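Local coordinates for protein putative metal-dependent hydrolase (PDB 6KNS) that binds two zinc ions in a metallo-beta-lactamase fold and is probably a metal-dependent hydrolase, perhaps related in activity to tRNA 3'-processing endoribonucleases, at residues His195-Ser198 with Leu199-Gly202. Numbering follows the deposited sequence.
Sequences HMNS and LEAG
From N197 the extended chain of 195-197 turns into helix 198-208, whose first backbone bonds run from A201 N to N197 O (3.0 Å) and from G202 N to S198 O. N197 is the N-cap and forms a capping box with E200. In one direction, N197 OD1 accepts from E200 N at 3.0 Å, almost straight out from its carbonyl (C=O...N 172°). A chi1 of 68° sets CG between the backbone N and the carbonyl carbon, bringing OD1 forward to that N-H. In the other, E200 OE1 takes the N-H of N197 at 2.9 Å on the anti side of the carboxylate, slightly out of its plane. The two side chains cross at about a right angle, with amide and carboxylate planes 35° apart. N197 ND2 is held by Q188 O, which fixes the amide's flip, while S198 OG is hydrogen-bonded to E230 OE1. M196 lies against E200, its SD 4.0 Å from E200 CB. Two residues before the cap, H195 ND1 is hydrogen-bonded to E181 OE2, and its ring meets those of zinc ligands H217 and H140. A water bridges H195 O and E200 OE1, donating to each at 2.8 Å.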
loop_
_atom_site.group_PDB
_atom_site.type_symbol
_atom_site.label_atom_id
_atom_site.label_comp_id
_atom_site.label_asym_id
_atom_site.label_seq_id
_atom_site.Cartn_x
_atom_site.Cartn_y
_atom_site.Cartn_z
ATOM N N HIS A 195 14.658 -8.196 15.122
ATOM C CA HIS A 195 13.451 -7.827 15.874
ATOM C C HIS A 195 13.564 -8.142 17.363
ATOM O O HIS A 195 14.479 -8.824 17.814
ATOM C CB HIS A 195 12.215 -8.525 15.302
ATOM C CG HIS A 195 11.856 -8.093 13.920
ATOM N ND1 HIS A 195 11.608 -6.773 13.582
ATOM C CD2 HIS A 195 11.679 -8.813 12.785
ATOM C CE1 HIS A 195 11.293 -6.706 12.301
ATOM N NE2 HIS A 195 11.361 -7.924 11.788
ATOM N N MET A 196 12.611 -7.631 18.124
ATOM C CA MET A 196 12.549 -7.876 19.569
ATOM C C MET A 196 11.329 -8.694 19.982
ATOM O O MET A 196 10.362 -8.801 19.235
ATOM C CB MET A 196 12.533 -6.533 20.302
ATOM C CG MET A 196 13.948 -5.939 20.461
ATOM S SD MET A 196 13.983 -4.475 21.504
ATOM C CE MET A 196 13.143 -3.286 20.442
ATOM N N ASN A 197 11.394 -9.266 21.187
ATOM C CA ASN A 197 10.234 -9.883 21.794
ATOM C C ASN A 197 9.662 -9.036 22.953
ATOM O O ASN A 197 10.158 -7.958 23.303
ATOM C CB ASN A 197 10.522 -11.340 22.233
ATOM C CG ASN A 197 11.524 -11.451 23.405
ATOM O OD1 ASN A 197 11.752 -10.509 24.181
ATOM N ND2 ASN A 197 12.103 -12.625 23.538
ATOM N N SER A 198 8.594 -9.553 23.513
ATOM C CA SER A 198 7.873 -8.935 24.607
ATOM C C SER A 198 8.739 -8.629 25.827
ATOM O O SER A 198 8.615 -7.546 26.398
ATOM C CB SER A 198 6.674 -9.848 24.991
ATOM O OG SER A 198 7.109 -11.213 25.114
ATOM N N LEU A 199 9.634 -9.542 26.208
ATOM C CA LEU A 199 10.495 -9.321 27.368
ATOM C C LEU A 199 11.467 -8.162 27.130
ATOM O O LEU A 199 11.759 -7.368 28.034
ATOM C CB LEU A 199 11.258 -10.592 27.726
ATOM C CG LEU A 199 10.397 -11.842 27.983
ATOM C CD1 LEU A 199 11.284 -13.074 28.319
ATOM C CD2 LEU A 199 9.373 -11.614 29.095
ATOM N N GLU A 200 11.943 -8.058 25.892
ATOM C CA GLU A 200 12.919 -7.037 25.521
ATOM C C GLU A 200 12.279 -5.651 25.471
ATOM O O GLU A 200 12.844 -4.668 25.990
ATOM C CB GLU A 200 13.590 -7.413 24.207
ATOM C CG GLU A 200 14.588 -8.589 24.408
ATOM C CD GLU A 200 14.941 -9.350 23.131
ATOM O OE1 GLU A 200 14.168 -9.327 22.144
ATOM O OE2 GLU A 200 15.995 -10.018 23.133
ATOM N N ALA A 201 11.089 -5.579 24.890
ATOM C CA ALA A 201 10.333 -4.340 24.911
ATOM C C ALA A 201 10.103 -3.942 26.381
ATOM O O ALA A 201 10.265 -2.788 26.747
ATOM C CB ALA A 201 9.021 -4.500 24.161
ATOM N N GLY A 202 9.720 -4.898 27.213
ATOM C CA GLY A 202 9.456 -4.620 28.621
ATOM C C GLY A 202 10.676 -4.086 29.350
ATOM O O GLY A 202 10.589 -3.185 30.194
HETATM O O HOH W 1 16.107 -9.163 20.062
#